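Long-range contacts in Lmo0794 protein (Listeria monocytogenes, PDB 3EW7), which is of unknown function but probably binds NAD or NADP through a Rossmann-type domain, as in short-chain oxidoreductases of the biliverdin reductase B-like family: residues Val89-Val94 / Lys142-Glu147; Phe148-Ile153 / His203-Phe208. The protein carries 3 engineered substitutions. All coordinates share one frame; numbering follows the deposited sequence.

In the fold
Both contacts lie at the end of the parallel sheet near strand 207-209, one of its two edge strands, and they follow one another along the chain. Helix 79-90 ends in the turn that opens interaction 1; the chain then runs through strand 97-101 and helix 131-142 before 142-147 returns to that turn and closes the loop. Interaction 2 opens at once, with F148, and strand 150-154 is met again by 203-208 after helix 187-199. The two loops are thus in series, neither crossing nor nesting. Interaction 1 ties together the loops that follow helices 79-90 and 131-142, whereas interaction 2 adds the last strand to the sheet. A probable hydrogen bond from W150 NE1 to Q145 O joins them.

Interaction 1 (Val89-Val94 / Lys142-Glu147); sequences VLNGTV and KSHQAE. Engineered in segment 142-147: K142 (natural residue Arg).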
loop_
_atom_site.group_PDB
_atom_site.type_symbol
_atom_site.label_atom_id
_atom_site.label_comp_id
_atom_site.label_asym_id
_atom_site.label_seq_id
_atom_site.Cartn_x
_atom_site.Cartn_y
_atom_site.Cartn_z
ATOM N N VAL A 89 -5.816 1.033 -14.431
ATOM C CA VAL A 89 -5.385 -0.321 -14.693
ATOM C C VAL A 89 -6.288 -1.323 -13.979
ATOM O O VAL A 89 -6.560 -2.410 -14.490
ATOM C CB VAL A 89 -3.923 -0.511 -14.236
ATOM C CG1 VAL A 89 -3.611 -1.979 -14.023
ATOM C CG2 VAL A 89 -2.992 0.072 -15.275
ATOM N N LEU A 90 -6.763 -0.944 -12.799
ATOM C CA LEU A 90 -7.615 -1.820 -11.999
ATOM C C LEU A 90 -9.108 -1.734 -12.306
ATOM O O LEU A 90 -9.885 -2.567 -11.842
ATOM C CB LEU A 90 -7.410 -1.516 -10.512
ATOM C CG LEU A 90 -6.715 -2.518 -9.592
ATOM C CD1 LEU A 90 -6.368 -3.779 -10.353
ATOM C CD2 LEU A 90 -5.467 -1.881 -9.007
ATOM N N ASN A 91 -9.507 -0.732 -13.083
ATOM C CA ASN A 91 -10.914 -0.530 -13.398
ATOM C C ASN A 91 -11.685 -1.745 -13.920
ATOM O O ASN A 91 -11.131 -2.568 -14.647
ATOM C CB ASN A 91 -11.064 0.604 -14.396
ATOM C CG ASN A 91 -12.503 1.027 -14.558
ATOM O OD1 ASN A 91 -13.081 1.636 -13.653
ATOM N ND2 ASN A 91 -13.100 0.691 -15.700
ATOM N N GLY A 92 -12.973 -1.827 -13.560
ATOM C CA GLY A 92 -13.834 -2.927 -13.977
ATOM C C GLY A 92 -13.324 -4.248 -13.433
ATOM O O GLY A 92 -13.346 -5.279 -14.110
ATOM N N THR A 93 -12.917 -4.220 -12.170
ATOM C CA THR A 93 -12.334 -5.388 -11.542
ATOM C C THR A 93 -12.623 -5.576 -10.046
ATOM O O THR A 93 -13.031 -4.648 -9.349
ATOM C CB THR A 93 -10.812 -5.302 -11.740
ATOM O OG1 THR A 93 -10.407 -6.244 -12.733
ATOM C CG2 THR A 93 -10.074 -5.506 -10.438
ATOM N N VAL A 94 -12.407 -6.795 -9.560
ATOM C CA VAL A 94 -12.529 -7.095 -8.136
ATOM C C VAL A 94 -11.292 -7.995 -7.846
ATOM O O VAL A 94 -11.079 -8.407 -6.707
ATOM C CB VAL A 94 -13.863 -7.840 -7.784
ATOM C CG1 VAL A 94 -13.930 -9.197 -8.478
ATOM C CG2 VAL A 94 -13.965 -7.996 -6.254
ATOM N N LYS A 142 -13.249 8.204 -5.076
ATOM C CA LYS A 142 -14.704 8.299 -5.056
ATOM C C LYS A 142 -15.308 8.403 -6.454
ATOM O O LYS A 142 -16.488 8.095 -6.650
ATOM C CB LYS A 142 -15.153 9.489 -4.204
ATOM C CG LYS A 142 -15.520 9.094 -2.780
ATOM C CD LYS A 142 -14.683 9.826 -1.736
ATOM C CE LYS A 142 -14.285 8.879 -0.606
ATOM N NZ LYS A 142 -13.761 9.584 0.601
ATOM N N SER A 143 -14.507 8.827 -7.426
ATOM C CA SER A 143 -14.995 8.953 -8.791
ATOM C C SER A 143 -15.154 7.570 -9.388
ATOM O O SER A 143 -15.805 7.394 -10.413
ATOM C CB SER A 143 -14.025 9.774 -9.627
ATOM O OG SER A 143 -13.831 11.041 -9.036
ATOM N N HIS A 144 -14.539 6.593 -8.737
ATOM C CA HIS A 144 -14.623 5.213 -9.175
ATOM C C HIS A 144 -15.061 4.347 -7.995
ATOM O O HIS A 144 -14.670 3.186 -7.873
ATOM C CB HIS A 144 -13.274 4.742 -9.709
ATOM C CG HIS A 144 -12.764 5.556 -10.853
ATOM N ND1 HIS A 144 -12.310 6.847 -10.702
ATOM C CD2 HIS A 144 -12.645 5.268 -12.172
ATOM C CE1 HIS A 144 -11.930 7.322 -11.877
ATOM N NE2 HIS A 144 -12.124 6.381 -12.786
ATOM N N GLN A 145 -15.878 4.941 -7.131
ATOM C CA GLN A 145 -16.407 4.282 -5.941
ATOM C C GLN A 145 -16.647 2.791 -6.095
ATOM O O GLN A 145 -16.098 1.979 -5.349
ATOM C CB GLN A 145 -17.737 4.922 -5.532
ATOM C CG GLN A 145 -17.609 6.024 -4.528
ATOM C CD GLN A 145 -17.158 5.511 -3.178
ATOM O OE1 GLN A 145 -16.555 6.244 -2.389
ATOM N NE2 GLN A 145 -17.457 4.246 -2.897
ATOM N N ALA A 146 -17.479 2.445 -7.071
ATOM C CA ALA A 146 -17.861 1.064 -7.288
ATOM C C ALA A 146 -17.214 0.358 -8.460
ATOM O O ALA A 146 -17.530 -0.794 -8.728
ATOM C CB ALA A 146 -19.383 0.982 -7.414
ATOM N N GLU A 147 -16.291 1.019 -9.145
ATOM C CA GLU A 147 -15.658 0.402 -10.308
ATOM C C GLU A 147 -14.572 -0.648 -10.040
ATOM O O GLU A 147 -14.152 -1.356 -10.956
ATOM C CB GLU A 147 -15.151 1.498 -11.247
ATOM C CG GLU A 147 -16.304 2.237 -11.938
ATOM C CD GLU A 147 -15.892 3.556 -12.575
ATOM O OE1 GLU A 147 -14.996 3.549 -13.443
ATOM O OE2 GLU A 147 -16.470 4.604 -12.213
#
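The H144 imidazole meets the 89-94 turn with its edge: the amide end of N91 lies close to the plane of the ring, beside CD2. H144 CG stands anti to its own carbonyl carbon, and ND1 is held by a hydrogen bond to H140 O in helix 131-142, which is consistent with a set ring orientation. The N91 amide and the E147 carboxylate are the other flat groups. Their side chains cross obliquely with the planes 88° apart, and the tip of the amide lies along the E147 side chain from CB to OE1. N91 CG is anti to its backbone N, while E147 runs extended beyond CG. The backbone supplies the link: E147 O accepts two weak bonds, from G92 N at 2.9 Å and from T93 N at 3.3 Å. The second is the straighter, 154° at the hydrogen against 126°. G92 has positive phi, a conformation that favours glycine, and this turn presents both N-H groups to one oxygen. The contact joins the loops that follow helices 79-90 and 131-142, each leading into a parallel strand, as expected of the helix-to-strand connections of a Rossmann-type alpha/beta fold.

Interaction 2 (Phe148-Ile153 / His203-Phe208); sequences FSWTYI and HLNEHF. Engineered in segment 203-208: H207 (natural residue Arg).
Strand 150-154 and the edge strand 207-209 run parallel, with Y152 opposite H207 and I153 opposite F208. The tight part runs from N205, set against the W150 indole, into this pairing. N205 CA sits over the five-membered ring in a CH-pi contact 4.0 Å from the centroid, as the type II turn H203-E206 crosses the indole. Y152 N bonds to E206 O (3.2 Å), which it approaches from above the carbonyl plane, and Y152 O receives F208 N (2.9 Å) almost along its C=O axis. On one face of the sheet the Y152 ring turns its edge to the face of the engineered H207 in an offset edge-to-face pair, centroids 5.3 Å apart; Y152 OH reaches Q137, and H207 NE2 reaches S154. On the other face I153 CG1 lies alongside F208 CZ at 3.9 Å, and T151 CG2 meets the edge of the same phenyl ring. The looser side is the outer rim of the turn, where L204 and E206 are exposed. The H203 ring lies over the face of F208, while its ND1 bonds to E206 OE2. T151 OG1, buried, donates to H203 O (2.7 Å) and also bonds R97 NH2. The nearby guanidinium may polarise this hydroxyl and strengthen its hold on the turn.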
loop_
_atom_site.group_PDB
_atom_site.type_symbol
_atom_site.label_atom_id
_atom_site.label_comp_id
_atom_site.label_asym_id
_atom_site.label_seq_id
_atom_site.Cartn_x
_atom_site.Cartn_y
_atom_site.Cartn_z
ATOM N N PHE A 148 -14.109 -0.745 -8.799
ATOM C CA PHE A 148 -13.128 -1.767 -8.448
ATOM C C PHE A 148 -12.999 -1.916 -6.951
ATOM O O PHE A 148 -13.621 -1.181 -6.185
ATOM C CB PHE A 148 -11.753 -1.505 -9.079
ATOM C CG PHE A 148 -10.970 -0.412 -8.426
ATOM C CD1 PHE A 148 -9.729 -0.686 -7.859
ATOM C CD2 PHE A 148 -11.432 0.896 -8.427
ATOM C CE1 PHE A 148 -8.955 0.333 -7.306
ATOM C CE2 PHE A 148 -10.672 1.919 -7.879
ATOM C CZ PHE A 148 -9.426 1.636 -7.317
ATOM N N SER A 149 -12.200 -2.884 -6.531
ATOM C CA SER A 149 -12.027 -3.143 -5.115
ATOM C C SER A 149 -10.865 -2.371 -4.487
ATOM O O SER A 149 -9.697 -2.629 -4.790
ATOM C CB SER A 149 -11.841 -4.639 -4.902
ATOM O OG SER A 149 -11.915 -4.941 -3.526
ATOM N N TRP A 150 -11.185 -1.439 -3.592
ATOM C CA TRP A 150 -10.153 -0.638 -2.940
ATOM C C TRP A 150 -10.468 -0.293 -1.486
ATOM O O TRP A 150 -11.611 -0.399 -1.036
ATOM C CB TRP A 150 -9.962 0.672 -3.696
ATOM C CG TRP A 150 -11.184 1.526 -3.646
ATOM C CD1 TRP A 150 -12.288 1.423 -4.433
ATOM C CD2 TRP A 150 -11.454 2.577 -2.713
ATOM N NE1 TRP A 150 -13.234 2.345 -4.049
ATOM C CE2 TRP A 150 -12.747 3.064 -2.990
ATOM C CE3 TRP A 150 -10.726 3.153 -1.661
ATOM C CZ2 TRP A 150 -13.330 4.102 -2.258
ATOM C CZ3 TRP A 150 -11.308 4.186 -0.933
ATOM C CH2 TRP A 150 -12.600 4.647 -1.239
ATOM N N THR A 151 -9.433 0.127 -0.763
ATOM C CA THR A 151 -9.565 0.560 0.625
ATOM C C THR A 151 -8.433 1.520 0.945
ATOM O O THR A 151 -7.275 1.261 0.627
ATOM C CB THR A 151 -9.486 -0.597 1.642
ATOM O OG1 THR A 151 -10.599 -1.479 1.472
ATOM C CG2 THR A 151 -9.521 -0.043 3.053
ATOM N N TYR A 152 -8.775 2.642 1.564
ATOM C CA TYR A 152 -7.766 3.617 1.936
ATOM C C TYR A 152 -7.673 3.590 3.457
ATOM O O TYR A 152 -8.673 3.787 4.151
ATOM C CB TYR A 152 -8.159 5.012 1.466
ATOM C CG TYR A 152 -6.990 5.974 1.391
ATOM C CD1 TYR A 152 -6.357 6.234 0.175
ATOM C CD2 TYR A 152 -6.491 6.594 2.543
ATOM C CE1 TYR A 152 -5.262 7.078 0.109
ATOM C CE2 TYR A 152 -5.390 7.439 2.487
ATOM C CZ TYR A 152 -4.780 7.678 1.267
ATOM O OH TYR A 152 -3.687 8.506 1.196
ATOM N N ILE A 153 -6.472 3.339 3.970
ATOM C CA ILE A 153 -6.264 3.276 5.414
ATOM C C ILE A 153 -5.380 4.396 5.976
ATOM O O ILE A 153 -4.308 4.696 5.438
ATOM C CB ILE A 153 -5.671 1.899 5.825
ATOM C CG1 ILE A 153 -5.615 1.790 7.348
ATOM C CG2 ILE A 153 -4.287 1.715 5.223
ATOM C CD1 ILE A 153 -5.155 0.436 7.833
ATOM N N HIS A 203 -13.772 -2.661 5.820
ATOM C CA HIS A 203 -13.817 -1.404 5.104
ATOM C C HIS A 203 -13.587 -1.579 3.619
ATOM O O HIS A 203 -12.721 -0.926 3.034
ATOM C CB HIS A 203 -12.785 -0.459 5.705
ATOM C CG HIS A 203 -12.904 -0.334 7.190
ATOM N ND1 HIS A 203 -13.744 0.577 7.798
ATOM C CD2 HIS A 203 -12.356 -1.066 8.186
ATOM C CE1 HIS A 203 -13.707 0.398 9.108
ATOM N NE2 HIS A 203 -12.874 -0.591 9.368
ATOM N N LEU A 204 -14.372 -2.467 3.012
ATOM C CA LEU A 204 -14.275 -2.709 1.584
ATOM C C LEU A 204 -14.804 -1.481 0.849
ATOM O O LEU A 204 -15.897 -0.995 1.130
ATOM C CB LEU A 204 -15.086 -3.944 1.184
ATOM C CG LEU A 204 -14.547 -5.313 1.613
ATOM C CD1 LEU A 204 -15.463 -6.403 1.103
ATOM C CD2 LEU A 204 -13.146 -5.511 1.067
ATOM N N ASN A 205 -14.003 -0.971 -0.075
ATOM C CA ASN A 205 -14.381 0.182 -0.866
ATOM C C ASN A 205 -14.698 1.478 -0.144
ATOM O O ASN A 205 -15.621 2.198 -0.520
ATOM C CB ASN A 205 -15.527 -0.186 -1.793
ATOM C CG ASN A 205 -15.034 -0.812 -3.067
ATOM O OD1 ASN A 205 -15.416 -0.402 -4.157
ATOM N ND2 ASN A 205 -14.160 -1.802 -2.939
ATOM N N GLU A 206 -13.920 1.782 0.889
ATOM C CA GLU A 206 -14.082 3.023 1.633
ATOM C C GLU A 206 -12.788 3.389 2.354
ATOM O O GLU A 206 -11.880 2.564 2.498
ATOM C CB GLU A 206 -15.235 2.923 2.639
ATOM C CG GLU A 206 -15.076 1.869 3.727
ATOM C CD GLU A 206 -16.226 1.894 4.737
ATOM O OE1 GLU A 206 -17.392 2.013 4.305
ATOM O OE2 GLU A 206 -15.968 1.786 5.963
ATOM N N HIS A 207 -12.700 4.649 2.764
ATOM C CA HIS A 207 -11.542 5.144 3.489
ATOM C C HIS A 207 -11.886 4.987 4.958
ATOM O O HIS A 207 -13.059 5.026 5.320
ATOM C CB HIS A 207 -11.316 6.623 3.178
ATOM C CG HIS A 207 -10.349 7.293 4.101
ATOM N ND1 HIS A 207 -10.516 8.587 4.540
ATOM C CD2 HIS A 207 -9.215 6.843 4.689
ATOM C CE1 HIS A 207 -9.531 8.905 5.362
ATOM N NE2 HIS A 207 -8.727 7.862 5.469
ATOM N N PHE A 208 -10.881 4.784 5.799
ATOM C CA PHE A 208 -11.119 4.669 7.232
ATOM C C PHE A 208 -9.829 4.855 8.016
ATOM O O PHE A 208 -8.744 4.502 7.554
ATOM C CB PHE A 208 -11.774 3.321 7.573
ATOM C CG PHE A 208 -10.804 2.213 7.799
ATOM C CD1 PHE A 208 -10.529 1.770 9.089
ATOM C CD2 PHE A 208 -10.173 1.601 6.725
ATOM C CE1 PHE A 208 -9.636 0.725 9.310
ATOM C CE2 PHE A 208 -9.278 0.558 6.928
ATOM C CZ PHE A 208 -9.010 0.116 8.226
#